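Local coordinates for protein nucleoside diphosphate kinase (Encephalitozoon cuniculi, PDB 3MPD) that catalyses transfer of the gamma phosphate of ATP to other nucleoside diphosphates by a ping-pong mechanism through a phosphorylated enzyme intermediate, at residues Arg7-Ile12 and Leu133-Asp138; Arg19-Arg24 and Lys115-Gly120; Ser57-Pro60 and Glu64-Glu67; Asp83-Gly88 and Asp122-Ala127. All coordinates share one frame; numbering follows the deposited sequence.

Contact 1: Arg7-Ile12 and Leu133-Asp138; sequences RTFIMI and LWIGDD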
loop_
_atom_site.group_PDB
_atom_site.type_symbol
_atom_site.label_atom_id
_atom_site.label_comp_id
_atom_site.label_asym_id
_atom_site.label_seq_id
_atom_site.Cartn_x
_atom_site.Cartn_y
_atom_site.Cartn_z
ATOM N N ARG A 7 -7.567 10.182 12.415
ATOM C CA ARG A 7 -7.327 9.104 11.438
ATOM C C ARG A 7 -8.600 8.498 10.827
ATOM O O ARG A 7 -9.692 8.612 11.395
ATOM C CB ARG A 7 -6.473 8.010 12.042
ATOM C CG ARG A 7 -6.744 7.808 13.476
ATOM C CD ARG A 7 -5.718 6.905 14.095
ATOM N NE ARG A 7 -6.439 5.982 14.957
ATOM C CZ ARG A 7 -5.925 4.866 15.457
ATOM N NH1 ARG A 7 -4.664 4.526 15.195
ATOM N NH2 ARG A 7 -6.687 4.096 16.216
ATOM N N THR A 8 -8.446 7.844 9.670
ATOM C CA THR A 8 -9.583 7.259 8.956
ATOM C C THR A 8 -9.198 5.930 8.324
ATOM O O THR A 8 -8.027 5.699 7.992
ATOM C CB THR A 8 -10.182 8.241 7.903
ATOM O OG1 THR A 8 -11.440 7.743 7.420
ATOM C CG2 THR A 8 -9.233 8.498 6.725
ATOM N N PHE A 9 -10.179 5.045 8.199
ATOM C CA PHE A 9 -9.954 3.728 7.643
ATOM C C PHE A 9 -10.405 3.721 6.198
ATOM O O PHE A 9 -11.542 4.060 5.895
ATOM C CB PHE A 9 -10.694 2.648 8.449
ATOM C CG PHE A 9 -10.484 1.270 7.917
ATOM C CD1 PHE A 9 -9.241 0.654 8.042
ATOM C CD2 PHE A 9 -11.513 0.606 7.258
ATOM C CE1 PHE A 9 -9.009 -0.606 7.521
ATOM C CE2 PHE A 9 -11.309 -0.677 6.745
ATOM C CZ PHE A 9 -10.047 -1.281 6.865
ATOM N N ILE A 10 -9.497 3.344 5.312
ATOM C CA ILE A 10 -9.763 3.366 3.872
ATOM C C ILE A 10 -9.481 1.969 3.346
ATOM O O ILE A 10 -8.378 1.453 3.515
ATOM C CB ILE A 10 -8.835 4.340 3.133
ATOM C CG1 ILE A 10 -8.893 5.764 3.737
ATOM C CG2 ILE A 10 -9.138 4.354 1.611
ATOM C CD1 ILE A 10 -10.299 6.488 3.654
ATOM N N MET A 11 -10.449 1.383 2.653
ATOM C CA MET A 11 -10.270 0.027 2.164
ATOM C C MET A 11 -10.639 -0.044 0.699
ATOM O O MET A 11 -11.777 0.290 0.317
ATOM C CB MET A 11 -11.115 -0.939 3.010
ATOM C CG MET A 11 -11.058 -2.388 2.571
ATOM S SD MET A 11 -11.967 -3.454 3.734
ATOM C CE MET A 11 -13.597 -2.699 3.788
ATOM N N ILE A 12 -9.682 -0.473 -0.119
ATOM C CA ILE A 12 -9.946 -0.690 -1.541
ATOM C C ILE A 12 -10.667 -2.028 -1.695
ATOM O O ILE A 12 -10.137 -3.074 -1.261
ATOM C CB ILE A 12 -8.661 -0.678 -2.395
ATOM C CG1 ILE A 12 -7.885 0.624 -2.165
ATOM C CG2 ILE A 12 -8.993 -0.948 -3.916
ATOM C CD1 ILE A 12 -6.602 0.750 -3.040
ATOM N N LEU A 133 -10.832 -3.292 14.224
ATOM C CA LEU A 133 -11.389 -4.497 13.614
ATOM C C LEU A 133 -10.452 -5.105 12.562
ATOM O O LEU A 133 -10.176 -6.301 12.590
ATOM C CB LEU A 133 -12.749 -4.174 12.993
ATOM C CG LEU A 133 -13.561 -5.321 12.425
ATOM C CD1 LEU A 133 -13.888 -6.408 13.500
ATOM C CD2 LEU A 133 -14.820 -4.746 11.773
ATOM N N TRP A 134 -9.947 -4.267 11.658
ATOM C CA TRP A 134 -9.167 -4.741 10.513
ATOM C C TRP A 134 -7.647 -4.747 10.682
ATOM O O TRP A 134 -6.963 -5.574 10.071
ATOM C CB TRP A 134 -9.474 -3.873 9.282
ATOM C CG TRP A 134 -10.850 -4.005 8.760
ATOM C CD1 TRP A 134 -11.932 -3.231 9.083
ATOM C CD2 TRP A 134 -11.303 -4.950 7.802
ATOM N NE1 TRP A 134 -13.033 -3.637 8.375
ATOM C CE2 TRP A 134 -12.676 -4.694 7.580
ATOM C CE3 TRP A 134 -10.684 -5.990 7.100
ATOM C CZ2 TRP A 134 -13.435 -5.428 6.678
ATOM C CZ3 TRP A 134 -11.435 -6.730 6.213
ATOM C CH2 TRP A 134 -12.805 -6.447 6.009
ATOM N N ILE A 135 -7.125 -3.798 11.460
ATOM C CA ILE A 135 -5.675 -3.559 11.540
ATOM C C ILE A 135 -5.107 -3.967 12.893
ATOM O O ILE A 135 -4.137 -4.722 12.950
ATOM C CB ILE A 135 -5.310 -2.066 11.282
ATOM C CG1 ILE A 135 -5.895 -1.570 9.972
ATOM C CG2 ILE A 135 -3.798 -1.870 11.298
ATOM C CD1 ILE A 135 -5.265 -2.190 8.743
ATOM N N GLY A 136 -5.696 -3.462 13.973
ATOM C CA GLY A 136 -5.254 -3.815 15.332
ATOM C C GLY A 136 -5.236 -2.596 16.232
ATOM O O GLY A 136 -5.575 -1.487 15.802
ATOM N N ASP A 137 -4.839 -2.793 17.484
ATOM C CA ASP A 137 -4.858 -1.699 18.464
ATOM C C ASP A 137 -3.511 -0.992 18.578
ATOM O O ASP A 137 -3.375 -0.054 19.380
ATOM C CB ASP A 137 -5.259 -2.189 19.864
ATOM C CG ASP A 137 -5.579 -3.660 19.904
ATOM O OD1 ASP A 137 -6.575 -4.077 19.270
ATOM O OD2 ASP A 137 -4.836 -4.397 20.589
ATOM N N ASP A 138 -2.515 -1.437 17.810
ATOM C CA ASP A 138 -1.165 -0.898 17.993
ATOM C C ASP A 138 -0.570 -0.191 16.761
ATOM O O ASP A 138 0.661 -0.210 16.587
ATOM C CB ASP A 138 -0.213 -1.967 18.569
#
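Two side chains of one strand, Phe9 and Met11, reach the same face of the Trp134 indole and share it between them. Phe9 takes the five-membered ring in an offset stack, with centroids 4.5 Å apart and planes only 15° from parallel; its tip atom CZ comes 3.4 Å from Trp134 CG. Met11 takes the six-membered ring: SD stands 3.9 Å from that ring's centroid and 14° off the ring normal, a Met-aromatic contact over the face. With CG anti to the backbone N in both, the two chains rise from alternate residues of strand 7-12, and a bend at chi3 of Met11 turns its methyl along the indole, where CE is 4.0 Å from Trp134 CZ2. Ile135 closes the side of the cluster, its CG1 lying 4.1 Å from Phe9 CE1. The indole N-H, buried with the ring, is satisfied: NE1 donates to His52 ND1. Phe9 and Met11 also touch His119, by similarity the phosphorylated histidine. Flat, polarisable and soft groups thus bind helix 124-134 to the sheet by dispersion, while the N-H bond to His52 fixes how the indole is turned beside the active site.

Contact 2: Arg19-Arg24 and Lys115-Gly120; sequences RRLISR and KNIIHG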
loop_
_atom_site.group_PDB
_atom_site.type_symbol
_atom_site.label_atom_id
_atom_site.label_comp_id
_atom_site.label_asym_id
_atom_site.label_seq_id
_atom_site.Cartn_x
_atom_site.Cartn_y
_atom_site.Cartn_z
ATOM N N ARG A 19 -9.345 -4.434 -11.108
ATOM C CA ARG A 19 -9.246 -3.384 -12.137
ATOM C C ARG A 19 -7.927 -2.607 -12.114
ATOM O O ARG A 19 -7.715 -1.674 -12.929
ATOM C CB ARG A 19 -10.416 -2.405 -11.982
ATOM C CG ARG A 19 -11.794 -3.111 -12.209
ATOM C CD ARG A 19 -12.950 -2.164 -11.958
ATOM N NE ARG A 19 -12.969 -0.984 -12.851
ATOM C CZ ARG A 19 -13.798 0.049 -12.678
ATOM N NH1 ARG A 19 -14.662 0.054 -11.653
ATOM N NH2 ARG A 19 -13.793 1.074 -13.531
ATOM N N ARG A 20 -7.064 -2.934 -11.151
ATOM C CA ARG A 20 -5.734 -2.328 -11.063
ATOM C C ARG A 20 -5.825 -0.827 -10.846
ATOM O O ARG A 20 -5.109 -0.023 -11.506
ATOM C CB ARG A 20 -4.874 -2.693 -12.293
ATOM C CG ARG A 20 -4.469 -4.215 -12.269
ATOM C CD ARG A 20 -3.524 -4.585 -13.412
ATOM N NE ARG A 20 -3.181 -6.003 -13.375
ATOM C CZ ARG A 20 -2.134 -6.538 -12.745
ATOM N NH1 ARG A 20 -1.255 -5.783 -12.083
ATOM N NH2 ARG A 20 -1.956 -7.857 -12.797
ATOM N N LEU A 21 -6.658 -0.470 -9.866
ATOM C CA LEU A 21 -6.867 0.922 -9.466
ATOM C C LEU A 21 -6.074 1.344 -8.234
ATOM O O LEU A 21 -6.265 2.466 -7.720
ATOM C CB LEU A 21 -8.379 1.167 -9.217
ATOM C CG LEU A 21 -9.250 1.146 -10.463
ATOM C CD1 LEU A 21 -10.751 1.112 -10.102
ATOM C CD2 LEU A 21 -8.987 2.410 -11.282
ATOM N N ILE A 22 -5.210 0.475 -7.732
ATOM C CA ILE A 22 -4.466 0.794 -6.506
ATOM C C ILE A 22 -3.695 2.129 -6.590
ATOM O O ILE A 22 -3.875 2.989 -5.732
ATOM C CB ILE A 22 -3.509 -0.348 -6.046
ATOM C CG1 ILE A 22 -4.300 -1.638 -5.769
ATOM C CG2 ILE A 22 -2.720 0.074 -4.735
ATOM C CD1 ILE A 22 -3.359 -2.877 -5.565
ATOM N N SER A 23 -2.852 2.318 -7.601
ATOM C CA SER A 23 -1.999 3.532 -7.618
ATOM C C SER A 23 -2.823 4.799 -7.795
ATOM O O SER A 23 -2.499 5.826 -7.206
ATOM C CB SER A 23 -0.888 3.503 -8.682
ATOM O OG SER A 23 -1.441 3.547 -9.984
ATOM N N ARG A 24 -3.877 4.711 -8.608
ATOM C CA ARG A 24 -4.759 5.852 -8.870
ATOM C C ARG A 24 -5.530 6.292 -7.621
ATOM O O ARG A 24 -5.801 7.468 -7.415
ATOM C CB ARG A 24 -5.729 5.528 -10.031
ATOM C CG ARG A 24 -5.043 5.793 -11.406
ATOM C CD ARG A 24 -5.816 5.198 -12.590
ATOM N NE ARG A 24 -5.707 3.735 -12.680
ATOM C CZ ARG A 24 -6.254 2.996 -13.666
ATOM N NH1 ARG A 24 -6.951 3.585 -14.650
ATOM N NH2 ARG A 24 -6.104 1.669 -13.685
ATOM N N LYS A 115 -20.255 -2.084 -6.335
ATOM C CA LYS A 115 -18.847 -2.064 -6.695
ATOM C C LYS A 115 -18.378 -0.644 -6.816
ATOM O O LYS A 115 -17.925 -0.190 -7.875
ATOM C CB LYS A 115 -18.649 -2.888 -7.957
ATOM C CG LYS A 115 -18.882 -4.354 -7.589
ATOM C CD LYS A 115 -19.285 -5.174 -8.728
ATOM C CE LYS A 115 -19.882 -6.478 -8.170
ATOM N NZ LYS A 115 -19.087 -7.586 -8.684
ATOM N N ASN A 116 -18.505 0.073 -5.709
ATOM C CA ASN A 116 -18.205 1.493 -5.708
ATOM C C ASN A 116 -16.777 1.741 -5.175
ATOM O O ASN A 116 -16.556 2.722 -4.516
ATOM C CB ASN A 116 -19.266 2.266 -4.939
ATOM C CG ASN A 116 -19.314 1.911 -3.461
ATOM O OD1 ASN A 116 -18.630 0.994 -2.977
ATOM N ND2 ASN A 116 -20.117 2.665 -2.726
ATOM N N ILE A 117 -15.871 0.797 -5.450
ATOM C CA ILE A 117 -14.388 0.992 -5.509
ATOM C C ILE A 117 -13.672 0.890 -4.157
ATOM O O ILE A 117 -12.556 0.358 -4.072
ATOM C CB ILE A 117 -13.981 2.351 -6.172
ATOM C CG1 ILE A 117 -14.689 2.569 -7.524
ATOM C CG2 ILE A 117 -12.447 2.470 -6.305
ATOM C CD1 ILE A 117 -14.410 1.441 -8.565
ATOM N N ILE A 118 -14.277 1.482 -3.124
ATOM C CA ILE A 118 -13.540 1.843 -1.926
ATOM C C ILE A 118 -14.526 2.077 -0.779
ATOM O O ILE A 118 -15.707 2.440 -0.996
ATOM C CB ILE A 118 -12.660 3.152 -2.193
ATOM C CG1 ILE A 118 -11.672 3.448 -1.067
ATOM C CG2 ILE A 118 -13.545 4.376 -2.506
ATOM C CD1 ILE A 118 -10.725 4.684 -1.445
ATOM N N HIS A 119 -14.065 1.821 0.439
ATOM C CA HIS A 119 -14.788 2.212 1.624
ATOM C C HIS A 119 -13.972 3.262 2.354
ATOM O O HIS A 119 -12.758 3.087 2.498
ATOM C CB HIS A 119 -14.914 1.008 2.559
ATOM C CG HIS A 119 -15.268 1.396 3.955
ATOM N ND1 HIS A 119 -16.570 1.613 4.357
ATOM C CD2 HIS A 119 -14.490 1.643 5.037
ATOM C CE1 HIS A 119 -16.580 1.974 5.627
ATOM N NE2 HIS A 119 -15.331 1.990 6.065
ATOM N N GLY A 120 -14.606 4.327 2.860
ATOM C CA GLY A 120 -13.911 5.209 3.811
ATOM C C GLY A 120 -14.800 5.427 5.017
ATOM O O GLY A 120 -16.019 5.500 4.862
HETATM O O HOH W 1 -15.338 -1.767 -9.559
#
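The CD1 methyl of Ile117 is the meeting point, touching Arg19 NH1 at 3.4 Å and Leu21 CD1 at 4.0 Å, and both side chains cross that of Ile117 at about a right angle. Leu21 in turn serves two guanidinium groups: its CD1 sits 4.0 Å above the plane of Arg19 and its CD2 3.6 Å above that of Arg24, each over the centre. A branched leucine suits this place because one methyl can cover each flat cation. At the edge of the Arg19 group and in its plane, NH1 donates to a water 2.9 Å away, which reaches on weakly to Lys115 O, and NH2 donates to Tyr109 O. Arg24 is held by its NH2, which donates to Arg20 O at 2.9 Å, from above the carbonyl plane. Behind these groups the backbone sets the geometry. Arg20 has positive phi in a Schellman motif closing helix 14-18, and Leu21 is the N-cap residue of helix 22-32. Arg20 also forms a salt bridge with Asp146 of the second subunit. Ile117 has positive phi as well (85°), unusual for a beta-branched residue, and a weak bond from Ile118 N to Asn116 O closes the turn around it. This classic gamma turn begins at Asn116, a probable ATP ligand, leads directly into His119, probably the phosphorylated histidine, and is a recognised feature of the NDP kinase family.

Contact 3: Ser57-Pro60 and Glu64-Glu67; sequences SSMP and EMVE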
loop_
_atom_site.group_PDB
_atom_site.type_symbol
_atom_site.label_atom_id
_atom_site.label_comp_id
_atom_site.label_asym_id
_atom_site.label_seq_id
_atom_site.Cartn_x
_atom_site.Cartn_y
_atom_site.Cartn_z
ATOM N N SER A 57 -27.220 -4.405 8.910
ATOM C CA SER A 57 -27.823 -5.745 9.061
ATOM C C SER A 57 -29.340 -5.848 8.766
ATOM O O SER A 57 -29.822 -6.927 8.411
ATOM C CB SER A 57 -27.492 -6.385 10.430
ATOM O OG SER A 57 -27.761 -5.518 11.520
ATOM N N SER A 58 -30.073 -4.735 8.893
ATOM C CA SER A 58 -31.528 -4.711 8.658
ATOM C C SER A 58 -31.897 -4.489 7.203
ATOM O O SER A 58 -33.029 -4.752 6.789
ATOM C CB SER A 58 -32.183 -3.607 9.485
ATOM O OG SER A 58 -32.104 -3.914 10.858
ATOM N N MET A 59 -30.945 -3.995 6.430
ATOM C CA MET A 59 -31.219 -3.563 5.065
ATOM C C MET A 59 -31.460 -4.713 4.084
ATOM O O MET A 59 -30.875 -5.789 4.234
ATOM C CB MET A 59 -30.055 -2.697 4.555
ATOM C CG MET A 59 -30.063 -1.302 5.145
ATOM S SD MET A 59 -28.736 -0.282 4.472
ATOM C CE MET A 59 -29.018 1.288 5.343
ATOM N N PRO A 60 -32.301 -4.474 3.058
ATOM C CA PRO A 60 -32.433 -5.473 1.992
ATOM C C PRO A 60 -31.074 -5.829 1.367
ATOM O O PRO A 60 -30.174 -4.957 1.253
ATOM C CB PRO A 60 -33.357 -4.807 0.969
ATOM C CG PRO A 60 -33.640 -3.417 1.480
ATOM C CD PRO A 60 -33.211 -3.326 2.894
ATOM N N GLU A 64 -25.964 -10.342 0.209
ATOM C CA GLU A 64 -25.311 -10.062 -1.062
ATOM C C GLU A 64 -24.204 -9.001 -0.877
ATOM O O GLU A 64 -23.119 -9.198 -1.382
ATOM C CB GLU A 64 -26.314 -9.613 -2.130
ATOM C CG GLU A 64 -27.234 -10.713 -2.715
ATOM C CD GLU A 64 -28.410 -11.108 -1.813
ATOM O OE1 GLU A 64 -28.532 -10.602 -0.674
ATOM O OE2 GLU A 64 -29.228 -11.947 -2.256
ATOM N N MET A 65 -24.471 -7.917 -0.133
ATOM C CA MET A 65 -23.460 -6.860 0.094
ATOM C C MET A 65 -22.228 -7.467 0.788
ATOM O O MET A 65 -21.098 -7.169 0.426
ATOM C CB MET A 65 -24.011 -5.667 0.915
ATOM C CG MET A 65 -25.257 -4.966 0.338
ATOM S SD MET A 65 -25.702 -3.309 1.022
ATOM C CE MET A 65 -26.759 -3.640 2.444
ATOM N N VAL A 66 -22.448 -8.334 1.771
ATOM C CA VAL A 66 -21.329 -9.017 2.436
ATOM C C VAL A 66 -20.572 -9.951 1.457
ATOM O O VAL A 66 -19.327 -9.981 1.430
ATOM C CB VAL A 66 -21.796 -9.778 3.715
ATOM C CG1 VAL A 66 -20.682 -10.684 4.267
ATOM C CG2 VAL A 66 -22.284 -8.791 4.763
ATOM N N GLU A 67 -21.330 -10.695 0.657
ATOM C CA GLU A 67 -20.773 -11.648 -0.303
ATOM C C GLU A 67 -19.854 -10.957 -1.294
ATOM O O GLU A 67 -18.770 -11.467 -1.586
ATOM C CB GLU A 67 -21.900 -12.326 -1.073
ATOM C CG GLU A 67 -21.822 -13.852 -1.139
ATOM C CD GLU A 67 -22.271 -14.524 0.160
ATOM O OE1 GLU A 67 -23.395 -15.101 0.209
ATOM O OE2 GLU A 67 -21.488 -14.465 1.139
#
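Met65 meets a flat group that is backbone, not ring: the carbonyl of Pro60, whose O lies 3.8 Å from the methyl CE. The methyl comes from beyond the oxygen, with a C=O...CE angle of about 147°, so it faces the end of the bond, and the touch is van der Waals in kind. The same methyl also lies 4.0 Å from Met59 CB, beside the root of that side chain. Met59 itself is extended beyond CG and carries its sulfur and methyl away from the helix. Met65 instead bends at chi3 (-88°), which swings CE to the loop. An unbranched, flexible thioether suits this spot, since its last torsion can adapt to a loop that offers a carbonyl and a methylene. The loop joins helix 46-52 to helix 62-69, the helical hairpin that in nucleoside diphosphate kinases forms one lip of the nucleotide cleft. Pro60 stands just before helix 62-69, where its ring costs no helical N-H bond. The side chain of Met65 is about 8 Å from those of Lys13 and Thr95, probable ATP ligands. At its two ends the region is tied down by polar bonds: Ser57 OG is hydrogen-bonded to Ser54 O, and Glu67 OE2 forms a salt bridge with Arg46 on the other helix of the hairpin.

Contact 4: Asp83-Gly88 and Asp122-Ala127; sequences DAVSIG and DCVENA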
loop_
_atom_site.group_PDB
_atom_site.type_symbol
_atom_site.label_atom_id
_atom_site.label_comp_id
_atom_site.label_asym_id
_atom_site.label_seq_id
_atom_site.Cartn_x
_atom_site.Cartn_y
_atom_site.Cartn_z
ATOM N N ASP A 83 -8.622 16.727 9.881
ATOM C CA ASP A 83 -9.907 16.427 9.222
ATOM C C ASP A 83 -9.853 15.189 8.300
ATOM O O ASP A 83 -10.569 15.158 7.294
ATOM C CB ASP A 83 -10.449 17.628 8.386
ATOM C CG ASP A 83 -10.504 18.936 9.155
ATOM O OD1 ASP A 83 -11.335 19.091 10.074
ATOM O OD2 ASP A 83 -9.734 19.861 8.797
ATOM N N ALA A 84 -9.060 14.174 8.642
ATOM C CA ALA A 84 -8.879 13.005 7.760
ATOM C C ALA A 84 -10.181 12.358 7.341
ATOM O O ALA A 84 -10.315 11.905 6.199
ATOM C CB ALA A 84 -7.989 11.957 8.397
ATOM N N VAL A 85 -11.148 12.274 8.260
ATOM C CA VAL A 85 -12.379 11.542 7.923
ATOM C C VAL A 85 -13.212 12.245 6.864
ATOM O O VAL A 85 -13.627 11.634 5.874
ATOM C CB VAL A 85 -13.269 11.233 9.171
ATOM C CG1 VAL A 85 -14.612 10.620 8.738
ATOM C CG2 VAL A 85 -12.544 10.267 10.110
ATOM N N SER A 86 -13.515 13.512 7.105
ATOM C CA SER A 86 -14.267 14.335 6.160
ATOM C C SER A 86 -13.499 14.459 4.840
ATOM O O SER A 86 -14.073 14.395 3.760
ATOM C CB SER A 86 -14.507 15.713 6.776
ATOM O OG SER A 86 -15.395 16.466 5.986
ATOM N N ILE A 87 -12.182 14.626 4.932
ATOM C CA ILE A 87 -11.356 14.733 3.706
ATOM C C ILE A 87 -11.505 13.444 2.889
ATOM O O ILE A 87 -11.805 13.488 1.695
ATOM C CB ILE A 87 -9.859 15.074 3.981
ATOM C CG1 ILE A 87 -9.699 16.574 4.330
ATOM C CG2 ILE A 87 -8.986 14.686 2.734
ATOM C CD1 ILE A 87 -8.255 16.974 4.846
ATOM N N GLY A 88 -11.348 12.287 3.527
ATOM C CA GLY A 88 -11.514 11.018 2.775
ATOM C C GLY A 88 -12.893 10.857 2.121
ATOM O O GLY A 88 -12.990 10.474 0.959
ATOM N N ASP A 122 -17.142 6.894 7.915
ATOM C CA ASP A 122 -18.099 8.002 7.828
ATOM C C ASP A 122 -18.006 8.976 9.003
ATOM O O ASP A 122 -18.512 10.090 8.921
ATOM C CB ASP A 122 -19.541 7.516 7.585
ATOM C CG ASP A 122 -20.132 6.732 8.747
ATOM O OD1 ASP A 122 -19.446 6.445 9.764
ATOM O OD2 ASP A 122 -21.335 6.384 8.630
ATOM N N CYS A 123 -17.336 8.560 10.073
ATOM C CA CYS A 123 -17.143 9.408 11.243
ATOM C C CYS A 123 -15.973 8.882 12.075
ATOM O O CYS A 123 -15.500 7.770 11.856
ATOM C CB CYS A 123 -18.434 9.490 12.072
ATOM S SG CYS A 123 -18.984 7.913 12.781
ATOM N N VAL A 124 -15.518 9.677 13.037
ATOM C CA VAL A 124 -14.360 9.307 13.862
ATOM C C VAL A 124 -14.608 8.032 14.694
ATOM O O VAL A 124 -13.738 7.158 14.790
ATOM C CB VAL A 124 -13.921 10.505 14.753
ATOM C CG1 VAL A 124 -13.131 10.046 15.979
ATOM C CG2 VAL A 124 -13.110 11.516 13.913
ATOM N N GLU A 125 -15.801 7.934 15.282
ATOM C CA GLU A 125 -16.230 6.746 16.026
ATOM C C GLU A 125 -16.115 5.458 15.186
ATOM O O GLU A 125 -15.533 4.466 15.635
ATOM C CB GLU A 125 -17.661 6.951 16.556
ATOM C CG GLU A 125 -18.316 5.695 17.116
ATOM C CD GLU A 125 -19.575 5.988 17.898
ATOM O OE1 GLU A 125 -19.459 6.435 19.067
ATOM O OE2 GLU A 125 -20.682 5.742 17.355
ATOM N N ASN A 126 -16.647 5.485 13.968
ATOM C CA ASN A 126 -16.552 4.325 13.075
ATOM C C ASN A 126 -15.135 4.044 12.565
ATOM O O ASN A 126 -14.741 2.887 12.447
ATOM C CB ASN A 126 -17.557 4.429 11.931
ATOM C CG ASN A 126 -18.994 4.191 12.402
ATOM O OD1 ASN A 126 -19.215 3.691 13.489
ATOM N ND2 ASN A 126 -19.966 4.575 11.581
ATOM N N ALA A 127 -14.364 5.094 12.297
ATOM C CA ALA A 127 -12.954 4.923 11.957
ATOM C C ALA A 127 -12.173 4.136 13.025
ATOM O O ALA A 127 -11.382 3.247 12.697
ATOM C CB ALA A 127 -12.313 6.260 11.756
#
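Val85 directs its CB toward the start of helix 124-134, and its two methyls divide the work there. CG1, anti to its own backbone N (chi1 173°), lies against the peptide between Asp122 and Cys123, 3.8 Å from Asp122 C and 3.7 Å from Cys123 N. CG2 turns the other way, into an apolar notch on the first turn of the helix, 4.0 Å from Val124 CG2 and 4.3 Å from Ala127 CB. A short, branched valine fits because both methyls start at CB, and Ala127 offers a single methyl here. The turn that Val85 presses on is braced from within. Cys123 is the N-cap residue, and its SG accepts a long capping bond, 3.6 Å, from Asn126 N. Asn126 ND2 donates to the syn lone pair of Asp122 OD1 at 2.7 Å, tilted 20° from its amide plane, so the amide and carboxylate steady each other. The side chain of Asp122 is about 3 Å from that of Arg89, probably an ATP ligand. Elsewhere, Val85 N is hydrogen-bonded to Glu6 OE2 and the Val85 side chain also touches Thr8 of strand 7-12. Two helices thus join at their N-terminal ends beside a beta strand, within the alpha/beta ferredoxin-like fold of nucleoside diphosphate kinases.

Overall arrangement
Strand 7-12 is the hub. Contact 1 lies on it, contact 2 adjoins it through strand 118-120, its antiparallel neighbour in the four-stranded sheet, and contact 4 touches it at Arg7 and Thr8. Contacts 1 and 4 grip helix 124-134 at its two ends, their centres about 12 Å apart. Contact 2 is centred about 16 Å from the centre of contact 1, across the middle of the chain, and Met11 O and His119 N link the two by a probable hydrogen bond. Contact 3 stands apart on the surface, 20 to 23 Å from the other centres. Along the chain, contact 1 encloses the rest, and contacts 2 and 4 interlock. Contacts 1 and 2 thereby bring sequence-distant pieces to His119, probably the phosphorylated residue.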